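Local coordinates for uncharacterized protein (Pseudomonas aeruginosa, PDB 4O5P), which acts as a phospholipase effector, Tle1, of the type VI secretion system, probably hydrolysing membrane phospholipids with an alpha/beta-hydrolase-like catalytic domain, at residues 5-11 with 369-375; 330-334 with 409-413; 469-474 with 684-689; 306-310 with 349-354. One frame throughout, in Å; residues are numbered along the deposited sequence.

Interaction 1: residues 5-11 with 369-375; sequences NFGFHIA and WTVEYAY
Five backbone hydrogen bonds join strand 7-10 to strand 370-375 in a parallel beta pairing that adds the N-terminal strand alongside strand 370-375 of the alpha/beta-hydrolase-type sheet, whose other neighbour is strand 331-336. The bonds run G7 N to T370 O (3.2 Å), E372 N to G7 O (3.0 Å), H9 N to E372 O (2.9 Å), A374 N to H9 O (2.8 Å) and A11 N to A374 O (2.8 Å). This alternation is the parallel signature: G7 and H9 each bond to two residues flanking their partners V371 and Y373. The short axes approach to 4.6 Å at 23°. G7 has a positive phi (101/-173), a conformation in which a CB would jam against the preceding carbonyl. H9 (m) turns its NE2 back to F6 O, 3.2 Å away, just before the strand. Water 1 lies 2.4 Å from Y373 OH and gives a weak 3.3 Å bond to N5 OD1, whose stronger partner is R330. F8 (t), E372, I10 and A374 share one face: F8 CZ packs 3.7 Å from A374 CB, and I10 CD1 lies 4.1 Å from that same A374 CB. Helix 469-487 covers this face through L469 and V472. H9, V371 and Y373 occupy the opposite face, with H9 CD2 3.9 Å from V371 CG2. At the far end, A11 CB sits over the face of the Y375 ring, 3.6 Å from its centroid, in a CH-pi contact.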
# COMPACT_ATOMS: atom_id res chain seq x y z
N ASN A 5 19.99 -14.36 0.96
CA ASN A 5 20.75 -13.17 1.36
C ASN A 5 19.91 -12.16 2.16
O ASN A 5 18.70 -12.35 2.35
CB ASN A 5 21.38 -12.51 0.12
CG ASN A 5 20.47 -11.48 -0.52
OD1 ASN A 5 19.24 -11.61 -0.48
ND2 ASN A 5 21.07 -10.48 -1.14
N PHE A 6 20.54 -11.07 2.62
CA PHE A 6 19.80 -10.11 3.42
C PHE A 6 20.39 -8.71 3.38
O PHE A 6 21.46 -8.49 2.81
CB PHE A 6 19.66 -10.60 4.87
CG PHE A 6 20.85 -10.29 5.75
CD1 PHE A 6 22.11 -10.81 5.45
CD2 PHE A 6 20.70 -9.52 6.90
CE1 PHE A 6 23.20 -10.55 6.27
CE2 PHE A 6 21.79 -9.25 7.72
CZ PHE A 6 23.05 -9.76 7.41
N GLY A 7 19.67 -7.78 3.99
CA GLY A 7 20.16 -6.42 4.16
C GLY A 7 19.56 -5.47 3.15
O GLY A 7 18.69 -5.85 2.37
N PHE A 8 20.05 -4.24 3.13
CA PHE A 8 19.56 -3.24 2.19
C PHE A 8 20.57 -2.98 1.07
O PHE A 8 21.77 -2.82 1.33
CB PHE A 8 19.26 -1.96 2.93
CG PHE A 8 18.89 -0.81 2.04
CD1 PHE A 8 17.62 -0.70 1.52
CD2 PHE A 8 19.83 0.17 1.72
CE1 PHE A 8 17.28 0.38 0.70
CE2 PHE A 8 19.50 1.23 0.90
CZ PHE A 8 18.22 1.33 0.39
N HIS A 9 20.09 -2.96 -0.18
CA HIS A 9 20.97 -2.70 -1.33
C HIS A 9 20.29 -1.83 -2.37
O HIS A 9 19.06 -1.66 -2.34
CB HIS A 9 21.41 -4.00 -1.99
CG HIS A 9 22.02 -4.98 -1.04
ND1 HIS A 9 23.37 -5.00 -0.76
CD2 HIS A 9 21.46 -5.97 -0.30
CE1 HIS A 9 23.62 -5.96 0.12
NE2 HIS A 9 22.48 -6.57 0.40
N ILE A 10 21.09 -1.28 -3.28
CA ILE A 10 20.56 -0.66 -4.49
C ILE A 10 20.03 -1.82 -5.33
O ILE A 10 20.55 -2.94 -5.22
CB ILE A 10 21.68 0.07 -5.28
CG1 ILE A 10 22.23 1.22 -4.46
CG2 ILE A 10 21.16 0.66 -6.59
CD1 ILE A 10 21.15 2.24 -4.07
N ALA A 11 19.01 -1.57 -6.15
CA ALA A 11 18.56 -2.55 -7.14
C ALA A 11 19.74 -3.17 -7.88
O ALA A 11 20.73 -2.49 -8.15
CB ALA A 11 17.65 -1.88 -8.15
N TRP A 369 17.29 -13.76 5.86
CA TRP A 369 16.48 -14.19 4.72
C TRP A 369 15.52 -13.12 4.22
O TRP A 369 14.59 -13.45 3.46
CB TRP A 369 15.67 -15.46 5.05
CG TRP A 369 16.43 -16.55 5.74
CD1 TRP A 369 17.78 -16.79 5.66
CD2 TRP A 369 15.90 -17.54 6.63
NE1 TRP A 369 18.10 -17.89 6.44
CE2 TRP A 369 16.96 -18.36 7.04
CE3 TRP A 369 14.61 -17.81 7.12
CZ2 TRP A 369 16.79 -19.43 7.93
CZ3 TRP A 369 14.44 -18.87 7.99
CH2 TRP A 369 15.52 -19.67 8.38
N THR A 370 15.71 -11.87 4.63
CA THR A 370 14.90 -10.76 4.11
C THR A 370 15.79 -9.66 3.53
O THR A 370 16.83 -9.34 4.11
CB THR A 370 13.94 -10.20 5.18
OG1 THR A 370 14.68 -9.52 6.20
CG2 THR A 370 13.14 -11.34 5.82
N VAL A 371 15.39 -9.08 2.40
CA VAL A 371 16.27 -8.14 1.69
C VAL A 371 15.42 -6.99 1.15
O VAL A 371 14.25 -7.19 0.83
CB VAL A 371 17.09 -8.88 0.59
CG1 VAL A 371 16.17 -9.56 -0.42
CG2 VAL A 371 18.06 -7.96 -0.12
N GLU A 372 15.99 -5.79 1.10
CA GLU A 372 15.27 -4.58 0.70
C GLU A 372 16.09 -3.88 -0.40
O GLU A 372 17.26 -3.55 -0.19
CB GLU A 372 15.05 -3.67 1.93
CG GLU A 372 14.27 -2.35 1.71
CD GLU A 372 13.68 -1.81 3.01
OE1 GLU A 372 14.39 -1.14 3.79
OE2 GLU A 372 12.48 -2.05 3.27
N TYR A 373 15.49 -3.69 -1.57
CA TYR A 373 16.20 -3.09 -2.71
C TYR A 373 15.64 -1.71 -3.04
O TYR A 373 14.41 -1.54 -3.13
CB TYR A 373 16.08 -3.98 -3.94
CG TYR A 373 16.94 -5.21 -3.89
CD1 TYR A 373 18.32 -5.13 -4.11
CD2 TYR A 373 16.38 -6.46 -3.65
CE1 TYR A 373 19.11 -6.29 -4.09
CE2 TYR A 373 17.15 -7.59 -3.62
CZ TYR A 373 18.52 -7.50 -3.83
OH TYR A 373 19.28 -8.65 -3.80
N ALA A 374 16.53 -0.74 -3.23
CA ALA A 374 16.14 0.61 -3.64
C ALA A 374 15.99 0.66 -5.16
O ALA A 374 16.89 0.23 -5.89
CB ALA A 374 17.17 1.62 -3.19
N TYR A 375 14.85 1.20 -5.62
CA TYR A 375 14.48 1.30 -7.04
C TYR A 375 14.12 2.75 -7.44
O TYR A 375 13.60 3.52 -6.63
CB TYR A 375 13.28 0.38 -7.37
CG TYR A 375 13.70 -1.00 -7.86
CD1 TYR A 375 14.15 -1.96 -6.97
CD2 TYR A 375 13.65 -1.32 -9.21
CE1 TYR A 375 14.55 -3.23 -7.41
CE2 TYR A 375 14.06 -2.57 -9.66
CZ TYR A 375 14.50 -3.51 -8.76
OH TYR A 375 14.90 -4.75 -9.22
O HOH W 1 18.36 -10.87 -3.62

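Interaction 2: residues 330-334 with 409-413; sequences RCVHL and HMYAE
A single glutamate on a helix gathers an arginine, a histidine and two waters around its carboxylate. E413 (chi1 and chi2 both m) accepts a salt-bridging hydrogen bond at OE2 from R330 NH2, 3.1 Å long and almost straight at 176°, while its OE1 takes H409 NE2 at 2.9 Å from one helical turn earlier. Water 2 joins R330 NE (3.0 Å) to both E413 O (2.9 Å) and E413 OE2 (2.7 Å); water 1 gives a bond to E413 OE1 (2.8 Å) and takes a weak one from R330 NH2 (3.1 Å). The ND1 of H409 (chi1 t) is held by Y375. Strand 331-334 and helix 409-413 run antiparallel, at 175°, with their axes 9.9 Å apart: the layering of a helix on the beta-sheet of an alpha/beta-hydrolase-type fold, here within the catalytic domain. Alternation along the strand points V332 and L334 at the helix and H333 away from it, where E372 binds its ND1. Selenomethionine M410 (t, p, p) reaches between the two strand residues, its SE 4.1 Å from V332 CG1 and its CE 3.9 Å from L334 CG. V332 CG2 also lies 3.7 Å from E413 CD, and L334 CD2 approaches H409 ND1 to 3.8 Å.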
# COMPACT_ATOMS: atom_id res chain seq x y z
N ARG A 330 11.57 -16.35 3.36
CA ARG A 330 12.15 -15.40 2.40
C ARG A 330 11.23 -14.20 2.19
O ARG A 330 10.05 -14.36 1.86
CB ARG A 330 12.38 -16.09 1.05
CG ARG A 330 12.96 -15.19 -0.06
CD ARG A 330 14.39 -14.75 0.26
NE ARG A 330 14.99 -14.02 -0.85
CZ ARG A 330 16.07 -13.25 -0.73
NH1 ARG A 330 16.64 -13.10 0.45
NH2 ARG A 330 16.57 -12.62 -1.79
N CYS A 331 11.77 -12.99 2.36
CA CYS A 331 11.03 -11.78 2.04
C CYS A 331 11.88 -10.82 1.21
O CYS A 331 13.01 -10.50 1.58
CB CYS A 331 10.54 -11.08 3.31
SG CYS A 331 9.63 -9.52 2.98
N VAL A 332 11.32 -10.37 0.09
CA VAL A 332 11.98 -9.38 -0.76
C VAL A 332 11.11 -8.11 -0.82
O VAL A 332 9.94 -8.19 -1.18
CB VAL A 332 12.16 -9.92 -2.18
CG1 VAL A 332 12.62 -8.79 -3.11
CG2 VAL A 332 13.14 -11.13 -2.21
N HIS A 333 11.68 -6.96 -0.48
CA HIS A 333 10.93 -5.70 -0.51
C HIS A 333 11.61 -4.70 -1.45
O HIS A 333 12.70 -4.25 -1.18
CB HIS A 333 10.87 -5.09 0.89
CG HIS A 333 9.92 -3.93 1.02
ND1 HIS A 333 10.05 -2.98 2.01
CD2 HIS A 333 8.80 -3.60 0.33
CE1 HIS A 333 9.06 -2.11 1.93
NE2 HIS A 333 8.29 -2.46 0.91
N LEU A 334 10.93 -4.34 -2.53
CA LEU A 334 11.43 -3.39 -3.49
C LEU A 334 10.75 -2.07 -3.17
O LEU A 334 9.52 -2.02 -3.12
CB LEU A 334 11.04 -3.86 -4.89
CG LEU A 334 11.48 -5.29 -5.24
CD1 LEU A 334 11.16 -5.61 -6.68
CD2 LEU A 334 12.98 -5.51 -4.95
N HIS A 409 12.25 -8.61 -11.52
CA HIS A 409 13.12 -8.92 -10.41
C HIS A 409 12.31 -9.78 -9.43
O HIS A 409 12.78 -10.83 -8.96
CB HIS A 409 13.65 -7.64 -9.76
CG HIS A 409 14.55 -7.87 -8.58
ND1 HIS A 409 15.10 -6.83 -7.87
CD2 HIS A 409 14.99 -9.01 -7.99
CE1 HIS A 409 15.84 -7.32 -6.88
NE2 HIS A 409 15.77 -8.64 -6.93
N MSE A 410 11.05 -9.37 -9.20
CA MSE A 410 10.28 -10.00 -8.16
C MSE A 410 10.02 -11.41 -8.63
O MSE A 410 10.16 -12.38 -7.87
CB MSE A 410 8.95 -9.25 -7.91
CG MSE A 410 8.17 -9.85 -6.73
SE MSE A 410 9.11 -9.55 -5.04
CE MSE A 410 8.47 -7.75 -4.73
N TYR A 411 9.76 -11.52 -9.94
CA TYR A 411 9.46 -12.81 -10.52
C TYR A 411 10.62 -13.74 -10.23
O TYR A 411 10.42 -14.86 -9.71
CB TYR A 411 9.25 -12.66 -12.03
CG TYR A 411 9.06 -13.96 -12.75
CD1 TYR A 411 7.79 -14.51 -12.91
CD2 TYR A 411 10.14 -14.63 -13.29
CE1 TYR A 411 7.63 -15.72 -13.59
CE2 TYR A 411 9.99 -15.82 -13.96
CZ TYR A 411 8.74 -16.36 -14.11
OH TYR A 411 8.63 -17.56 -14.78
N ALA A 412 11.84 -13.26 -10.49
CA ALA A 412 13.00 -14.14 -10.40
C ALA A 412 13.14 -14.60 -8.96
O ALA A 412 13.37 -15.79 -8.70
CB ALA A 412 14.27 -13.43 -10.87
N GLU A 413 12.93 -13.66 -8.03
CA GLU A 413 13.12 -13.97 -6.61
C GLU A 413 12.12 -15.04 -6.26
O GLU A 413 12.48 -16.06 -5.66
CB GLU A 413 12.90 -12.73 -5.73
CG GLU A 413 13.93 -11.62 -5.95
CD GLU A 413 15.21 -11.87 -5.20
OE1 GLU A 413 16.07 -10.96 -5.18
OE2 GLU A 413 15.34 -12.98 -4.60
O HOH W 2 14.16 -15.18 -3.45
O HOH W 1 18.36 -10.87 -3.62

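Interaction 3: residues 469-474 with 684-689; sequences LEEVIR and YRLVHF
Apolar side chains carry most of this contact between the first turns of helix 469-487 and residues 684-689, whose last three residues form strand 687-689. Helix and strand segments run nearly antiparallel, at 170°, with axes 11.3 Å apart, so side chains rather than backbones meet. L469 and I473, one turn apart, point toward the strand. I473 (m, t) brings CD1 to 3.6 Å from V687 CG2, and its CG2 lies 4.4 Å from Y684 CD1. L469 (t, p) puts CD2 4.2 Å from V687 CG1 and 4.1 Å from F689 CE2; in the alternation of an extended strand V687 and F689 face the helix, while H688 between them is out of reach. Polar ends gather at the margins. E470 OE2 lies 3.4 Å from F689 CZ, with R350 forming a salt bridge to E470 and a cation-pi contact with the F689 ring. The extended R474 lays CG 3.8 Å from Y684 OH, while its guanidinium pairs with D629. A water also bridges the segments: water 3 donates to R474 O (2.7 Å) and accepts from Y684 OH (2.6 Å), a hydroxyl also bonded to Q625. The arrangement is a helix packed along a strand of a small mixed sheet, here in the Tle1-like C-terminal region, with strand 346-353 of the catalytic region as the neighbouring strand.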
# COMPACT_ATOMS: atom_id res chain seq x y z
N LEU A 469 19.04 3.15 3.90
CA LEU A 469 17.92 3.74 3.18
C LEU A 469 17.82 5.26 3.31
O LEU A 469 17.50 5.94 2.32
CB LEU A 469 16.62 3.07 3.60
CG LEU A 469 15.34 3.50 2.89
CD1 LEU A 469 15.53 3.47 1.37
CD2 LEU A 469 14.23 2.53 3.29
N GLU A 470 18.11 5.79 4.49
CA GLU A 470 18.05 7.24 4.69
C GLU A 470 18.95 8.02 3.72
O GLU A 470 18.53 9.00 3.11
CB GLU A 470 18.40 7.60 6.14
CG GLU A 470 17.40 7.12 7.18
CD GLU A 470 17.73 5.77 7.78
OE1 GLU A 470 18.33 4.91 7.10
OE2 GLU A 470 17.36 5.55 8.97
N GLU A 471 20.19 7.57 3.57
CA GLU A 471 21.13 8.26 2.71
C GLU A 471 20.78 8.11 1.24
O GLU A 471 21.01 9.03 0.44
CB GLU A 471 22.55 7.75 2.95
CG GLU A 471 23.09 8.13 4.31
CD GLU A 471 23.27 9.63 4.49
OE1 GLU A 471 23.38 10.37 3.48
OE2 GLU A 471 23.28 10.08 5.65
N VAL A 472 20.24 6.94 0.89
CA VAL A 472 19.84 6.69 -0.49
C VAL A 472 18.67 7.63 -0.82
O VAL A 472 18.61 8.18 -1.91
CB VAL A 472 19.48 5.19 -0.75
CG1 VAL A 472 18.72 5.03 -2.05
CG2 VAL A 472 20.74 4.34 -0.79
N ILE A 473 17.77 7.82 0.14
CA ILE A 473 16.65 8.73 -0.07
C ILE A 473 17.12 10.18 -0.18
O ILE A 473 16.63 10.93 -1.04
CB ILE A 473 15.58 8.56 1.03
CG1 ILE A 473 14.88 7.22 0.86
CG2 ILE A 473 14.53 9.70 0.99
CD1 ILE A 473 13.77 6.99 1.84
N ARG A 474 18.05 10.59 0.68
CA ARG A 474 18.60 11.94 0.60
C ARG A 474 19.16 12.19 -0.80
O ARG A 474 18.81 13.18 -1.47
CB ARG A 474 19.71 12.15 1.66
CG ARG A 474 20.48 13.46 1.47
CD ARG A 474 21.66 13.68 2.43
NE ARG A 474 22.22 15.02 2.20
CZ ARG A 474 23.34 15.50 2.75
NH1 ARG A 474 24.07 14.76 3.58
NH2 ARG A 474 23.73 16.73 2.45
N TYR A 684 11.54 15.34 2.63
CA TYR A 684 11.87 13.94 2.43
C TYR A 684 10.65 13.10 2.74
O TYR A 684 9.79 13.50 3.54
CB TYR A 684 13.06 13.51 3.28
CG TYR A 684 14.34 14.20 2.88
CD1 TYR A 684 14.86 14.06 1.60
CD2 TYR A 684 15.03 14.99 3.79
CE1 TYR A 684 16.04 14.71 1.25
CE2 TYR A 684 16.17 15.62 3.44
CZ TYR A 684 16.67 15.49 2.19
OH TYR A 684 17.84 16.15 1.90
N ARG A 685 10.54 11.96 2.06
CA ARG A 685 9.42 11.05 2.27
C ARG A 685 9.50 10.51 3.70
O ARG A 685 10.60 10.25 4.21
CB ARG A 685 9.50 9.91 1.27
CG ARG A 685 8.43 8.85 1.41
CD ARG A 685 8.67 7.69 0.44
NE ARG A 685 7.48 6.87 0.32
CZ ARG A 685 7.42 5.70 -0.31
NH1 ARG A 685 8.51 5.19 -0.88
NH2 ARG A 685 6.27 5.05 -0.34
N LEU A 686 8.36 10.34 4.35
CA LEU A 686 8.39 9.75 5.69
C LEU A 686 8.58 8.25 5.56
O LEU A 686 7.94 7.61 4.71
CB LEU A 686 7.11 10.06 6.47
CG LEU A 686 6.86 9.27 7.77
CD1 LEU A 686 7.97 9.54 8.81
CD2 LEU A 686 5.51 9.66 8.32
N VAL A 687 9.48 7.69 6.39
CA VAL A 687 9.77 6.27 6.39
C VAL A 687 9.71 5.73 7.81
O VAL A 687 10.32 6.30 8.72
CB VAL A 687 11.18 5.96 5.81
CG1 VAL A 687 11.41 4.44 5.75
CG2 VAL A 687 11.35 6.56 4.44
N HIS A 688 8.96 4.66 8.00
CA HIS A 688 8.93 3.95 9.28
C HIS A 688 9.83 2.73 9.23
O HIS A 688 9.85 2.01 8.23
CB HIS A 688 7.51 3.49 9.61
CG HIS A 688 6.55 4.62 9.84
ND1 HIS A 688 5.91 5.27 8.81
CD2 HIS A 688 6.13 5.22 10.98
CE1 HIS A 688 5.14 6.22 9.30
NE2 HIS A 688 5.25 6.21 10.62
N PHE A 689 10.57 2.50 10.31
CA PHE A 689 11.30 1.24 10.45
C PHE A 689 10.78 0.63 11.73
O PHE A 689 11.33 0.86 12.82
CB PHE A 689 12.82 1.45 10.54
CG PHE A 689 13.38 2.42 9.54
CD1 PHE A 689 13.42 3.79 9.80
CD2 PHE A 689 13.93 1.96 8.35
CE1 PHE A 689 13.96 4.67 8.88
CE2 PHE A 689 14.47 2.84 7.42
CZ PHE A 689 14.48 4.19 7.68
O HOH W 3 18.70 15.76 -0.55

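Interaction 4: residues 306-310 with 349-354; sequences MRLPD and IRRRDM
R307, with the largest area covered here, extends along t, t, t rotamers from a loop without regular structure to residues 349-354. Its NH1 and NH2 both donate to R352 O, at 2.9 and 2.8 Å, and its guanidinium lies between M354 SE over one face and R351 CG over the other. R351 (p, m, t) is next: NH2 forms a salt bridge with D310 OD1 (3.1 Å), and NH1 bonds D353 OD1 at 2.9 Å. D310 OD2 in turn takes R307 NH2 at 2.6 Å, so two arginines and two aspartates make one salt-bridge network, the acids offsetting like charges as close as 4.1 Å (R307 NH2 to R351 NE). Water 5 links R351 NE (2.7 Å) to L308 O (2.9 Å), and water 4 joins L308 N (2.9 Å) to I349 O (2.7 Å). L308 (m, t) sets CD1 3.9 Å from I349 CB. The end-to-end directions, CA of R307 to D310 and CA of I349 to M354, differ by 53°, and 351-353 is only a weakly bonded strand. Beyond the network, L308 and I349 pack on strands 331-336 and 370-375, while P309 rests against helix 238-254.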
# COMPACT_ATOMS: atom_id res chain seq x y z
N MSE A 306 3.62 -4.22 11.03
CA MSE A 306 4.44 -4.09 9.84
C MSE A 306 5.75 -4.84 10.00
O MSE A 306 6.37 -5.28 9.03
CB MSE A 306 4.72 -2.61 9.54
CG MSE A 306 3.45 -1.83 9.14
SE MSE A 306 2.65 -2.63 7.55
CE MSE A 306 1.26 -3.66 8.43
N ARG A 307 6.19 -4.94 11.25
CA ARG A 307 7.40 -5.67 11.60
C ARG A 307 7.29 -7.10 11.08
O ARG A 307 6.31 -7.79 11.39
CB ARG A 307 7.52 -5.68 13.12
CG ARG A 307 8.83 -6.16 13.64
CD ARG A 307 8.72 -6.52 15.13
NE ARG A 307 9.88 -7.30 15.51
CZ ARG A 307 11.05 -6.76 15.86
NH1 ARG A 307 11.18 -5.43 15.92
NH2 ARG A 307 12.07 -7.55 16.16
N LEU A 308 8.26 -7.55 10.29
CA LEU A 308 8.16 -8.89 9.72
C LEU A 308 8.16 -9.93 10.85
O LEU A 308 8.67 -9.65 11.94
CB LEU A 308 9.29 -9.15 8.72
CG LEU A 308 9.41 -8.40 7.39
CD1 LEU A 308 10.61 -8.93 6.64
CD2 LEU A 308 8.19 -8.53 6.51
N PRO A 309 7.54 -11.11 10.62
CA PRO A 309 7.50 -12.13 11.68
C PRO A 309 8.89 -12.52 12.18
O PRO A 309 9.80 -12.73 11.36
CB PRO A 309 6.84 -13.33 10.99
CG PRO A 309 5.93 -12.73 9.99
CD PRO A 309 6.68 -11.47 9.48
N ASP A 310 9.04 -12.60 13.49
CA ASP A 310 10.29 -13.05 14.09
C ASP A 310 10.21 -14.55 14.38
O ASP A 310 9.21 -15.04 14.91
CB ASP A 310 10.62 -12.28 15.37
CG ASP A 310 11.54 -11.11 15.11
OD1 ASP A 310 12.43 -11.22 14.23
OD2 ASP A 310 11.40 -10.08 15.80
N ILE A 349 11.22 -2.70 5.85
CA ILE A 349 11.17 -3.95 6.61
C ILE A 349 12.34 -4.04 7.58
O ILE A 349 12.57 -5.09 8.19
CB ILE A 349 11.20 -5.17 5.70
CG1 ILE A 349 12.44 -5.14 4.80
CG2 ILE A 349 9.92 -5.28 4.88
CD1 ILE A 349 12.75 -6.48 4.18
N ARG A 350 13.09 -2.93 7.71
CA ARG A 350 14.14 -2.79 8.74
C ARG A 350 13.52 -2.64 10.13
O ARG A 350 12.47 -2.01 10.29
CB ARG A 350 15.05 -1.58 8.46
CG ARG A 350 16.50 -1.71 9.01
CD ARG A 350 17.37 -0.51 8.62
NE ARG A 350 17.03 0.70 9.37
CZ ARG A 350 17.30 1.93 8.96
NH1 ARG A 350 17.89 2.10 7.79
NH2 ARG A 350 16.97 2.98 9.69
N ARG A 351 14.18 -3.21 11.13
CA ARG A 351 13.68 -3.16 12.49
C ARG A 351 14.77 -3.60 13.48
O ARG A 351 15.75 -4.25 13.09
CB ARG A 351 12.45 -4.06 12.64
CG ARG A 351 12.78 -5.50 13.02
CD ARG A 351 13.44 -6.31 11.92
NE ARG A 351 13.65 -7.69 12.38
CZ ARG A 351 14.73 -8.10 13.05
NH1 ARG A 351 15.70 -7.23 13.34
NH2 ARG A 351 14.84 -9.36 13.45
N ARG A 352 14.59 -3.27 14.75
CA ARG A 352 15.53 -3.71 15.78
C ARG A 352 15.19 -5.13 16.26
O ARG A 352 14.02 -5.51 16.31
CB ARG A 352 15.48 -2.74 16.96
CG ARG A 352 15.69 -1.28 16.55
CD ARG A 352 15.70 -0.37 17.77
NE ARG A 352 16.84 -0.70 18.63
CZ ARG A 352 16.93 -0.42 19.93
NH1 ARG A 352 15.92 0.20 20.56
NH2 ARG A 352 18.02 -0.77 20.60
N ASP A 353 16.22 -5.93 16.57
CA ASP A 353 15.99 -7.24 17.19
C ASP A 353 15.18 -7.07 18.46
O ASP A 353 15.20 -6.00 19.08
CB ASP A 353 17.31 -7.94 17.55
CG ASP A 353 18.02 -8.47 16.34
OD1 ASP A 353 17.40 -8.54 15.26
OD2 ASP A 353 19.21 -8.83 16.47
N MSE A 354 14.48 -8.12 18.86
CA MSE A 354 13.56 -8.00 19.97
C MSE A 354 13.15 -9.36 20.50
O MSE A 354 12.12 -9.90 20.09
CB MSE A 354 12.32 -7.22 19.51
CG MSE A 354 11.22 -7.09 20.51
SE MSE A 354 9.55 -7.14 19.51
CE MSE A 354 9.16 -5.26 19.66
O HOH W 4 10.39 -5.76 9.58
O HOH W 5 11.54 -9.31 11.98

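Overall arrangement
From the N terminus, residues 5-11 pair at once with 369-375, so interaction 1 closes a loop of more than 350 residues. Interaction 4 falls wholly within that span, joining the loop at 306-310 to strand 346-353. Interaction 2 starts inside both spans, at 330-334, and ends beyond both at 409-413, crossing interactions 4 and 1; it layers a helix on the sheet that interaction 1 extends. Strands 331-336 and 370-375 are neighbours there, and H409 meets Y373 and Y375. Interaction 3 follows in series, within the Tle1-like C-terminal region. Its L469 and V472 cover F8, and E470 binds R350, tying this region to the catalytic one.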